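Local coordinates for protein TRAP dicarboxylate transporter, DctP subunit (Ochrobactrum anthropi, PDB 4P47) that probably binds a small organic-acid solute, such as a dicarboxylate, in the periplasm as the solute-binding component of a TRAP transporter, at residues V102-A107 / M133-D138; M93-L98 / P239-I244; G126-N131 / A321-E326; S81-G86 / T139-L144. All coordinates share one frame; numbering follows the deposited sequence.

Contact 1. Residues V102-A107 / M133-D138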
loop_
_atom_site.group_PDB
_atom_site.type_symbol
_atom_site.label_atom_id
_atom_site.label_comp_id
_atom_site.label_asym_id
_atom_site.label_seq_id
_atom_site.Cartn_x
_atom_site.Cartn_y
_atom_site.Cartn_z
ATOM N N VAL A 102 -7.124 5.858 13.443
ATOM C CA VAL A 102 -7.916 6.914 12.841
ATOM C C VAL A 102 -8.744 6.238 11.757
ATOM O O VAL A 102 -8.212 5.835 10.726
ATOM C CB VAL A 102 -7.018 8.013 12.229
ATOM C CG1 VAL A 102 -7.831 8.975 11.369
ATOM C CG2 VAL A 102 -6.267 8.747 13.325
ATOM N N LYS A 103 -10.040 6.084 11.990
ATOM C CA LYS A 103 -10.877 5.279 11.104
ATOM C C LYS A 103 -10.911 5.744 9.651
ATOM O O LYS A 103 -11.099 4.921 8.738
ATOM C CB LYS A 103 -12.309 5.238 11.647
ATOM C CG LYS A 103 -12.595 3.994 12.431
ATOM C CD LYS A 103 -12.633 2.770 11.522
ATOM C CE LYS A 103 -12.350 1.513 12.312
ATOM N NZ LYS A 103 -13.028 1.519 13.642
ATOM N N ALA A 104 -10.736 7.041 9.429
ATOM C CA ALA A 104 -10.759 7.573 8.080
ATOM C C ALA A 104 -9.714 6.886 7.193
ATOM O O ALA A 104 -9.925 6.820 5.984
ATOM C CB ALA A 104 -10.566 9.085 8.097
ATOM N N PHE A 105 -8.611 6.418 7.776
ATOM C CA PHE A 105 -7.585 5.753 6.979
ATOM C C PHE A 105 -8.081 4.460 6.325
ATOM O O PHE A 105 -7.440 3.976 5.393
ATOM C CB PHE A 105 -6.327 5.505 7.798
ATOM C CG PHE A 105 -5.392 6.674 7.822
ATOM C CD1 PHE A 105 -5.533 7.680 8.772
ATOM C CD2 PHE A 105 -4.388 6.786 6.895
ATOM C CE1 PHE A 105 -4.674 8.767 8.790
ATOM C CE2 PHE A 105 -3.527 7.885 6.918
ATOM C CZ PHE A 105 -3.680 8.870 7.874
ATOM N N GLU A 106 -9.204 3.900 6.755
ATOM C CA GLU A 106 -9.778 2.754 6.052
ATOM C C GLU A 106 -10.104 3.087 4.614
ATOM O O GLU A 106 -10.172 2.188 3.764
ATOM C CB GLU A 106 -11.013 2.269 6.800
ATOM C CG GLU A 106 -11.686 1.043 6.249
ATOM C CD GLU A 106 -12.786 0.560 7.161
ATOM O OE1 GLU A 106 -13.818 1.270 7.272
ATOM O OE2 GLU A 106 -12.618 -0.505 7.769
ATOM N N ALA A 107 -10.244 4.375 4.311
ATOM C CA ALA A 107 -10.515 4.776 2.939
ATOM C C ALA A 107 -9.429 4.271 1.967
ATOM O O ALA A 107 -9.721 3.989 0.808
ATOM C CB ALA A 107 -10.672 6.309 2.816
ATOM N N MET A 133 -3.726 12.884 6.862
ATOM C CA MET A 133 -2.583 13.134 7.750
ATOM C C MET A 133 -2.879 14.138 8.844
ATOM O O MET A 133 -2.322 14.068 9.927
ATOM C CB MET A 133 -1.363 13.584 6.942
ATOM C CG MET A 133 -0.790 12.472 6.111
ATOM S SD MET A 133 0.846 12.811 5.480
ATOM C CE MET A 133 0.551 14.320 4.580
ATOM N N LYS A 134 -3.766 15.083 8.573
ATOM C CA LYS A 134 -4.146 16.056 9.585
ATOM C C LYS A 134 -4.791 15.447 10.825
ATOM O O LYS A 134 -4.819 16.054 11.885
ATOM C CB LYS A 134 -5.056 17.123 8.967
ATOM C CG LYS A 134 -4.288 18.016 8.003
ATOM C CD LYS A 134 -4.823 19.440 7.946
ATOM C CE LYS A 134 -5.849 19.613 6.851
ATOM N NZ LYS A 134 -6.179 21.062 6.651
ATOM N N ARG A 135 -5.287 14.221 10.693
ATOM C CA ARG A 135 -5.926 13.515 11.785
ATOM C C ARG A 135 -4.923 12.822 12.718
ATOM O O ARG A 135 -5.301 12.291 13.770
ATOM C CB ARG A 135 -6.912 12.477 11.211
ATOM C CG ARG A 135 -7.998 13.106 10.327
ATOM C CD ARG A 135 -8.830 12.082 9.520
ATOM N NE ARG A 135 -9.813 12.766 8.672
ATOM C CZ ARG A 135 -11.038 13.100 9.070
ATOM N NH1 ARG A 135 -11.447 12.796 10.294
ATOM N NH2 ARG A 135 -11.856 13.742 8.246
ATOM N N LEU A 136 -3.641 12.819 12.354
ATOM C CA LEU A 136 -2.658 12.035 13.091
ATOM C C LEU A 136 -2.148 12.670 14.390
ATOM O O LEU A 136 -1.919 11.941 15.349
ATOM C CB LEU A 136 -1.490 11.623 12.174
ATOM C CG LEU A 136 -1.890 10.577 11.128
ATOM C CD1 LEU A 136 -0.745 10.409 10.128
ATOM C CD2 LEU A 136 -2.246 9.242 11.751
ATOM N N PRO A 137 -1.906 13.997 14.411
ATOM C CA PRO A 137 -1.259 14.578 15.600
ATOM C C PRO A 137 -1.984 14.291 16.917
ATOM O O PRO A 137 -1.329 14.003 17.918
ATOM C CB PRO A 137 -1.200 16.066 15.263
ATOM C CG PRO A 137 -1.041 16.072 13.775
ATOM C CD PRO A 137 -1.933 14.966 13.295
ATOM N N ASP A 138 -3.313 14.292 16.907
ATOM C CA ASP A 138 -4.057 14.019 18.141
ATOM C C ASP A 138 -3.819 12.610 18.672
ATOM O O ASP A 138 -4.076 12.336 19.839
ATOM C CB ASP A 138 -5.555 14.262 17.946
ATOM C CG ASP A 138 -5.897 15.735 17.846
ATOM O OD1 ASP A 138 -5.038 16.571 18.192
ATOM O OD2 ASP A 138 -7.029 16.037 17.417
#
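A type I beta turn, Met133 to Leu136, packs here against the short 3-10 segment 103-105; no hydrogen bond passes between the two loops, and they are held by van der Waals packing. The buried part lies inward, where Leu136 meets Phe105. The leucine side chain crosses the aromatic one at about a right angle; CD2 comes in obliquely to the ring, 3.9 Å from Phe105 CE1, and CD1 is 4.0 Å from Phe105 CZ. Leu98, Leu132 and Tyr146 also pack on this buried ring. The solvent side belongs to Arg135, whose methylenes pack closest of all while its guanidinium end lies on the exposed side. Its chain runs extended from CG to NE (chi3 -178°) across Val102 and Ala104: Arg135 CB is 3.6 Å from Val102 CG1, and Arg135 CD is 3.7 Å from Ala104 CB. Val102 offers that methyl because CG1 stands anti to its backbone N (chi1 169°). Farther out, Ala104 CB sits over one face of the guanidinium, which reaches on toward Thr323 of helix 321-336. Each loop is closed by its own backbone bond: Leu136 N gives to Met133 O at 3.0 Å, and Phe105 N to Val102 O at 3.0 Å. Val102 O also lies in the plane of the Phe105 ring, at its edge.

Contact 2. Residues M93-L98 / P239-I244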
loop_
_atom_site.group_PDB
_atom_site.type_symbol
_atom_site.label_atom_id
_atom_site.label_comp_id
_atom_site.label_asym_id
_atom_site.label_seq_id
_atom_site.Cartn_x
_atom_site.Cartn_y
_atom_site.Cartn_z
ATOM N N MET A 93 4.863 2.216 6.827
ATOM C CA MET A 93 4.038 0.999 6.750
ATOM C C MET A 93 2.806 1.271 5.924
ATOM O O MET A 93 2.465 2.415 5.662
ATOM C CB MET A 93 3.587 0.544 8.143
ATOM C CG MET A 93 2.618 1.521 8.803
ATOM S SD MET A 93 2.122 1.019 10.485
ATOM C CE MET A 93 3.644 1.382 11.306
ATOM N N ASN A 94 2.110 0.212 5.535
ATOM C CA ASN A 94 0.868 0.362 4.793
ATOM C C ASN A 94 -0.094 1.256 5.557
ATOM O O ASN A 94 -0.369 1.033 6.750
ATOM C CB ASN A 94 0.235 -1.014 4.531
ATOM C CG ASN A 94 0.971 -1.810 3.465
ATOM O OD1 ASN A 94 1.857 -1.324 2.784
ATOM N ND2 ASN A 94 0.607 -3.076 3.338
ATOM N N ALA A 95 -0.635 2.256 4.874
ATOM C CA ALA A 95 -1.429 3.258 5.560
ATOM C C ALA A 95 -2.750 2.729 6.108
ATOM O O ALA A 95 -3.279 3.270 7.070
ATOM C CB ALA A 95 -1.666 4.459 4.659
ATOM N N GLY A 96 -3.266 1.660 5.526
ATOM C CA GLY A 96 -4.513 1.077 5.998
ATOM C C GLY A 96 -4.402 0.540 7.408
ATOM O O GLY A 96 -5.417 0.404 8.102
ATOM N N ILE A 97 -3.191 0.238 7.844
ATOM C CA ILE A 97 -2.978 -0.233 9.209
ATOM C C ILE A 97 -3.450 0.817 10.233
ATOM O O ILE A 97 -3.825 0.478 11.353
ATOM C CB ILE A 97 -1.512 -0.636 9.417
ATOM C CG1 ILE A 97 -1.154 -1.795 8.485
ATOM C CG2 ILE A 97 -1.241 -1.018 10.898
ATOM C CD1 ILE A 97 0.353 -2.085 8.442
ATOM N N LEU A 98 -3.423 2.088 9.843
ATOM C CA LEU A 98 -3.834 3.163 10.740
ATOM C C LEU A 98 -5.302 3.148 11.120
ATOM O O LEU A 98 -5.683 3.826 12.069
ATOM C CB LEU A 98 -3.507 4.523 10.133
ATOM C CG LEU A 98 -2.048 4.910 10.316
ATOM C CD1 LEU A 98 -1.613 5.942 9.307
ATOM C CD2 LEU A 98 -1.803 5.424 11.729
ATOM N N PRO A 239 -0.769 2.200 -0.390
ATOM C CA PRO A 239 0.215 3.248 -0.156
ATOM C C PRO A 239 0.836 3.024 1.194
ATOM O O PRO A 239 0.170 2.463 2.075
ATOM C CB PRO A 239 -0.628 4.526 -0.140
ATOM C CG PRO A 239 -1.971 4.105 0.289
ATOM C CD PRO A 239 -2.127 2.638 -0.041
ATOM N N GLN A 240 2.079 3.436 1.371
ATOM C CA GLN A 240 2.673 3.437 2.691
ATOM C C GLN A 240 2.730 4.850 3.209
ATOM O O GLN A 240 2.778 5.822 2.423
ATOM C CB GLN A 240 4.041 2.802 2.681
ATOM C CG GLN A 240 3.962 1.377 2.176
ATOM C CD GLN A 240 5.007 0.503 2.772
ATOM O OE1 GLN A 240 6.177 0.883 2.871
ATOM N NE2 GLN A 240 4.604 -0.689 3.171
ATOM N N ILE A 241 2.627 5.014 4.507
ATOM C CA ILE A 241 2.785 6.333 5.103
ATOM C C ILE A 241 4.057 6.328 5.942
ATOM O O ILE A 241 4.333 5.408 6.735
ATOM C CB ILE A 241 1.546 6.756 5.917
ATOM C CG1 ILE A 241 1.728 8.172 6.453
ATOM C CG2 ILE A 241 1.253 5.767 7.026
ATOM C CD1 ILE A 241 0.452 8.767 7.025
ATOM N N VAL A 242 4.870 7.364 5.738
ATOM C CA VAL A 242 6.053 7.612 6.543
ATOM C C VAL A 242 5.658 8.520 7.689
ATOM O O VAL A 242 5.081 9.601 7.464
ATOM C CB VAL A 242 7.138 8.310 5.701
ATOM C CG1 VAL A 242 8.392 8.574 6.536
ATOM C CG2 VAL A 242 7.490 7.479 4.454
ATOM N N MET A 243 5.930 8.071 8.907
ATOM C CA MET A 243 5.532 8.774 10.112
ATOM C C MET A 243 6.690 8.990 11.047
ATOM O O MET A 243 7.680 8.238 11.060
ATOM C CB MET A 243 4.477 7.960 10.858
ATOM C CG MET A 243 3.154 7.868 10.127
ATOM S SD MET A 243 1.945 6.717 10.853
ATOM C CE MET A 243 2.806 5.145 10.633
ATOM N N ILE A 244 6.543 10.023 11.870
ATOM C CA ILE A 244 7.473 10.310 12.931
ATOM C C ILE A 244 6.692 10.521 14.238
ATOM O O ILE A 244 5.570 11.024 14.230
ATOM C CB ILE A 244 8.386 11.515 12.521
ATOM C CG1 ILE A 244 9.499 11.735 13.534
ATOM C CG2 ILE A 244 7.585 12.805 12.302
ATOM C CD1 ILE A 244 10.629 12.561 12.968
#
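Three backbone hydrogen bonds and one between side chains join residues 93-98 to 239-244. Met93 and Ile241 form an antiparallel hydrogen-bonded pair: Ile241 N gives to Met93 O at 2.8 Å, in the carbonyl plane, while Met93 N reaches Ile241 O at a longer 3.2 Å. Ala95 N gives to Pro239 O at 2.9 Å in a nearly straight bond. Asn94 and Gln240 are the non-hydrogen-bonded pair, and their side chains meet across it: Gln240 NE2 gives to Asn94 OD1 at 2.8 Å, almost linear (175°), although the donor stands 43° above the plane of the asparagine carbonyl. On the apolar side, Leu98 CD1 rests 3.7 Å from Ile241 CG2 and points tip to tip at Met243 SD. The two methionines cross at about a right angle, Met93 CE 3.9 Å from Met243 CE. Strand 90-94 runs parallel to 30-35 but antiparallel to 229-245, the arrangement of the type II periplasmic binding protein fold, and just past the pairing the chain curls into the 3-10 segment 95-98. In the next shell, Gln44 NE2 bonds Gln240 OE1 and so fixes the amide's rotation, aiming NE2 at Asn94. An alanine at Gln240 would lose both amide bonds and would probably leave the Asn94 side chain less firmly oriented. Phe105 and Leu136 back Leu98, while Leu80 and Leu83 of helix 76-85 press on Met243.

Contact 3. Residues G126-N131 / A321-E326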
loop_
_atom_site.group_PDB
_atom_site.type_symbol
_atom_site.label_atom_id
_atom_site.label_comp_id
_atom_site.label_asym_id
_atom_site.label_seq_id
_atom_site.Cartn_x
_atom_site.Cartn_y
_atom_site.Cartn_z
ATOM N N GLY A 126 -2.395 14.795 -2.882
ATOM C CA GLY A 126 -3.347 15.894 -2.874
ATOM C C GLY A 126 -4.197 15.944 -1.619
ATOM O O GLY A 126 -3.849 15.379 -0.587
ATOM N N PRO A 127 -5.325 16.648 -1.679
ATOM C CA PRO A 127 -6.142 16.882 -0.495
ATOM C C PRO A 127 -6.571 15.592 0.216
ATOM O O PRO A 127 -6.609 15.560 1.450
ATOM C CB PRO A 127 -7.340 17.667 -1.059
ATOM C CG PRO A 127 -6.741 18.411 -2.209
ATOM C CD PRO A 127 -5.789 17.444 -2.827
ATOM N N PHE A 128 -6.889 14.536 -0.528
ATOM C CA PHE A 128 -7.309 13.303 0.117
ATOM C C PHE A 128 -6.251 12.816 1.116
ATOM O O PHE A 128 -6.526 12.581 2.298
ATOM C CB PHE A 128 -7.583 12.222 -0.918
ATOM C CG PHE A 128 -7.785 10.856 -0.318
ATOM C CD1 PHE A 128 -8.914 10.570 0.440
ATOM C CD2 PHE A 128 -6.852 9.858 -0.508
ATOM C CE1 PHE A 128 -9.092 9.318 0.996
ATOM C CE2 PHE A 128 -7.030 8.603 0.027
ATOM C CZ PHE A 128 -8.144 8.331 0.787
ATOM N N GLY A 129 -5.021 12.657 0.643
ATOM C CA GLY A 129 -3.964 12.171 1.514
ATOM C C GLY A 129 -3.599 13.159 2.603
ATOM O O GLY A 129 -3.273 12.786 3.735
ATOM N N THR A 130 -3.613 14.441 2.250
ATOM C CA THR A 130 -3.240 15.493 3.172
ATOM C C THR A 130 -4.223 15.608 4.328
ATOM O O THR A 130 -3.837 15.720 5.489
ATOM C CB THR A 130 -3.106 16.813 2.416
ATOM O OG1 THR A 130 -2.089 16.665 1.412
ATOM C CG2 THR A 130 -2.735 17.963 3.360
ATOM N N ASN A 131 -5.506 15.521 4.022
ATOM C CA ASN A 131 -6.520 15.612 5.052
ATOM C C ASN A 131 -6.541 14.394 5.970
ATOM O O ASN A 131 -6.873 14.507 7.141
ATOM C CB ASN A 131 -7.900 15.891 4.433
ATOM C CG ASN A 131 -8.019 17.301 3.914
ATOM O OD1 ASN A 131 -7.297 18.182 4.352
ATOM N ND2 ASN A 131 -8.923 17.517 2.971
ATOM N N ALA A 321 -18.556 10.635 5.641
ATOM C CA ALA A 321 -18.934 11.224 4.361
ATOM C C ALA A 321 -17.925 12.266 3.880
ATOM O O ALA A 321 -17.645 12.366 2.683
ATOM C CB ALA A 321 -20.334 11.845 4.459
ATOM N N GLU A 322 -17.383 13.053 4.804
ATOM C CA GLU A 322 -16.423 14.085 4.438
ATOM C C GLU A 322 -15.258 13.475 3.646
ATOM O O GLU A 322 -14.861 13.960 2.589
ATOM C CB GLU A 322 -15.893 14.796 5.695
ATOM C CG GLU A 322 -14.885 15.920 5.425
ATOM C CD GLU A 322 -15.534 17.246 5.048
ATOM O OE1 GLU A 322 -16.712 17.463 5.394
ATOM O OE2 GLU A 322 -14.863 18.077 4.400
ATOM N N THR A 323 -14.693 12.428 4.200
ATOM C CA THR A 323 -13.568 11.766 3.570
ATOM C C THR A 323 -13.991 11.058 2.276
ATOM O O THR A 323 -13.355 11.229 1.230
ATOM C CB THR A 323 -12.929 10.780 4.545
ATOM O OG1 THR A 323 -12.412 11.483 5.685
ATOM C CG2 THR A 323 -11.795 10.030 3.909
ATOM N N VAL A 324 -15.093 10.307 2.308
ATOM C CA VAL A 324 -15.502 9.562 1.113
ATOM C C VAL A 324 -15.922 10.470 -0.055
ATOM O O VAL A 324 -15.552 10.212 -1.201
ATOM C CB VAL A 324 -16.606 8.550 1.462
ATOM C CG1 VAL A 324 -17.104 7.839 0.219
ATOM C CG2 VAL A 324 -16.081 7.549 2.473
ATOM N N ASP A 325 -16.715 11.510 0.208
ATOM C CA ASP A 325 -17.139 12.408 -0.866
ATOM C C ASP A 325 -15.965 13.073 -1.555
ATOM O O ASP A 325 -15.933 13.174 -2.794
ATOM C CB ASP A 325 -18.044 13.517 -0.333
ATOM C CG ASP A 325 -19.400 13.018 0.116
ATOM O OD1 ASP A 325 -19.834 11.921 -0.290
ATOM O OD2 ASP A 325 -20.044 13.767 0.875
ATOM N N GLU A 326 -14.997 13.527 -0.759
ATOM C CA GLU A 326 -13.787 14.163 -1.288
ATOM C C GLU A 326 -13.016 13.193 -2.183
ATOM O O GLU A 326 -12.609 13.529 -3.306
ATOM C CB GLU A 326 -12.896 14.634 -0.137
ATOM C CG GLU A 326 -11.486 15.082 -0.568
ATOM C CD GLU A 326 -10.677 15.703 0.570
ATOM O OE1 GLU A 326 -10.362 14.992 1.551
ATOM O OE2 GLU A 326 -10.354 16.909 0.478
HETATM O O HOH W 1 -9.151 12.802 3.219
#
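Glu326 OE1 is the best-held polar atom across this contact, gripped twice: by Asn131 ND2 in a weak hydrogen bond of 3.2 Å, long but straight (166°), and by a water that donates to it at 3.0 Å. That water spends its other hydrogen on Phe128 O at 2.8 Å, so carboxylate and helix carbonyl, both acceptors, are reconciled by one donor. The Glu326 chain reaches over extended, with CG anti to the backbone N, and lays its carboxylate nearly coplanar with the Asn131 amide, the planes 17° apart. Glu326 OE2 comes to 2.9 Å from Asn131 ND2 and rests 3.5 Å from Pro127 CB. The two segments belong to a helix pair packed nearly antiparallel, their short axes 10.3 Å apart and their directions 156° from each other; it joins helix 127-133 to the C-terminal helix 321-336. Gly126 is the N-cap of the first, and the carboxylate lies alongside its first turn, where the Asn131 amide and the water donate to it. An alanine at Glu326 would remove the carboxylate that Asn131 and the water donate to, and would probably loosen this polar join between the helices. Deeper in, Thr323 CG2 meets the Phe128 ring at its edge, 4.0 Å from CE1; Ala107 and Leu327 also pack on that ring. The opening turn of helix 127-133 is secured from within, since Gly126 O receives both Thr130 N and, at 3.0 Å, Thr130 OG1.

Contact 4. Residues S81-G86 / T139-L144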
loop_
_atom_site.group_PDB
_atom_site.type_symbol
_atom_site.label_atom_id
_atom_site.label_comp_id
_atom_site.label_asym_id
_atom_site.label_seq_id
_atom_site.Cartn_x
_atom_site.Cartn_y
_atom_site.Cartn_z
ATOM N N SER A 81 2.603 1.711 17.821
ATOM C CA SER A 81 2.447 2.111 19.228
ATOM C C SER A 81 3.786 2.570 19.837
ATOM O O SER A 81 3.808 3.375 20.763
ATOM C CB SER A 81 1.787 1.001 20.081
ATOM O OG SER A 81 2.586 -0.156 20.218
ATOM N N GLY A 82 4.898 2.075 19.297
ATOM C CA GLY A 82 6.216 2.542 19.708
ATOM C C GLY A 82 6.506 3.984 19.324
ATOM O O GLY A 82 7.109 4.739 20.090
ATOM N N LEU A 83 6.052 4.402 18.150
ATOM C CA LEU A 83 6.107 5.815 17.800
ATOM C C LEU A 83 5.251 6.657 18.733
ATOM O O LEU A 83 5.672 7.719 19.188
ATOM C CB LEU A 83 5.668 6.076 16.354
ATOM C CG LEU A 83 6.761 6.150 15.290
ATOM C CD1 LEU A 83 7.353 4.769 15.038
ATOM C CD2 LEU A 83 6.173 6.728 14.011
ATOM N N GLN A 84 4.045 6.182 19.035
ATOM C CA GLN A 84 3.156 6.930 19.904
ATOM C C GLN A 84 3.802 7.131 21.261
ATOM O O GLN A 84 3.695 8.211 21.836
ATOM C CB GLN A 84 1.798 6.237 20.032
ATOM C CG GLN A 84 0.999 6.277 18.751
ATOM C CD GLN A 84 -0.241 5.429 18.834
ATOM O OE1 GLN A 84 -0.191 4.271 19.251
ATOM N NE2 GLN A 84 -1.380 6.014 18.479
ATOM N N GLY A 85 4.497 6.105 21.750
ATOM C CA GLY A 85 5.172 6.200 23.028
ATOM C C GLY A 85 6.510 6.922 22.996
ATOM O O GLY A 85 7.052 7.254 24.052
ATOM N N GLY A 86 7.068 7.149 21.816
ATOM C CA GLY A 86 8.346 7.841 21.694
ATOM C C GLY A 86 9.581 6.950 21.733
ATOM O O GLY A 86 10.712 7.447 21.701
ATOM N N THR A 139 -3.324 11.717 17.819
ATOM C CA THR A 139 -3.032 10.345 18.223
ATOM C C THR A 139 -1.551 10.121 18.536
ATOM O O THR A 139 -1.154 8.970 18.767
ATOM C CB THR A 139 -3.472 9.319 17.153
ATOM O OG1 THR A 139 -2.577 9.359 16.029
ATOM C CG2 THR A 139 -4.889 9.583 16.672
ATOM N N GLY A 140 -0.741 11.174 18.521
ATOM C CA GLY A 140 0.671 11.063 18.824
ATOM C C GLY A 140 1.571 10.739 17.640
ATOM O O GLY A 140 2.725 10.349 17.844
ATOM N N LEU A 141 1.076 10.959 16.428
ATOM C CA LEU A 141 1.782 10.630 15.178
ATOM C C LEU A 141 1.811 11.840 14.255
ATOM O O LEU A 141 0.856 12.603 14.214
ATOM C CB LEU A 141 1.060 9.480 14.483
ATOM C CG LEU A 141 1.048 8.164 15.268
ATOM C CD1 LEU A 141 0.036 7.211 14.684
ATOM C CD2 LEU A 141 2.452 7.519 15.287
ATOM N N ILE A 142 2.896 12.003 13.509
ATOM C CA ILE A 142 2.992 13.020 12.479
ATOM C C ILE A 142 3.245 12.322 11.143
ATOM O O ILE A 142 4.233 11.578 10.996
ATOM C CB ILE A 142 4.191 13.960 12.752
ATOM C CG1 ILE A 142 4.086 14.582 14.151
ATOM C CG2 ILE A 142 4.312 15.037 11.682
ATOM C CD1 ILE A 142 2.883 15.481 14.372
ATOM N N GLY A 143 2.390 12.578 10.160
ATOM C CA GLY A 143 2.580 12.045 8.818
ATOM C C GLY A 143 3.500 12.926 7.992
ATOM O O GLY A 143 3.369 14.153 7.960
ATOM N N LEU A 144 4.470 12.335 7.323
ATOM C CA LEU A 144 5.435 13.088 6.526
ATOM C C LEU A 144 5.217 12.979 5.013
ATOM O O LEU A 144 5.339 13.967 4.293
ATOM C CB LEU A 144 6.851 12.630 6.882
ATOM C CG LEU A 144 7.298 12.897 8.314
ATOM C CD1 LEU A 144 8.637 12.243 8.571
ATOM C CD2 LEU A 144 7.379 14.416 8.576
HETATM O O HOH W 2 3.915 10.575 20.243
#
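One direct hydrogen bond links the end of helix 76-85 to the residues leading into strand 141-156. Gln84, extended beyond CG, gives NE2 to Thr139 O at 3.0 Å; the donor lies in the carbonyl plane, but the bond is bent (143°). Beside it runs a water bridge, in which a single water donates to Gln84 O at 2.9 Å and to Gly140 O at 2.7 Å. The apolar part is carried by Leu141, whose CD2 sits 3.7 Å from Leu83 CB and 4.0 Å from Gln84 CG, the two leucines crossing at about a right angle. Backbone shape matters too. Gly140 has positive phi (88°) and faces the helix, where a beta carbon would point at Gln84 CA; Gly86, also with positive phi, ends the helix in a Schellman motif. Thr139 OG1 bonds Leu136 O, and Leu83 O bonds Ser245 OG, so neighbouring polar groups find partners outside the pair. Helix end and strand entry thus turn carbonyl oxygens toward one another, and the glutamine amide and the water supply the donors that such an acceptor-rich seam needs.

From the N terminus, helix residues 81-86 come first and close on 139-144 in contact 4. Residues 93-98 follow and pair much later, with 239-244, so contact 2 crosses contact 4. Contact 1, from 102-107 to 133-138, is the shortest closure and falls within the spans of both. Residues 126-131 wait longest in the sequence for their partner: contact 3 reaches 321-326 and crosses the other three. Contact 1 touches all the others: Leu136 packs on Ile241 of contact 2, Ala107 on Thr323 of contact 3, and Val102 on Thr139 of contact 4. Contacts 2 and 4 meet in the sheet, while contact 3 brings the C-terminal helix against helix 127-133, touching contact 1 but neither 2 nor 4.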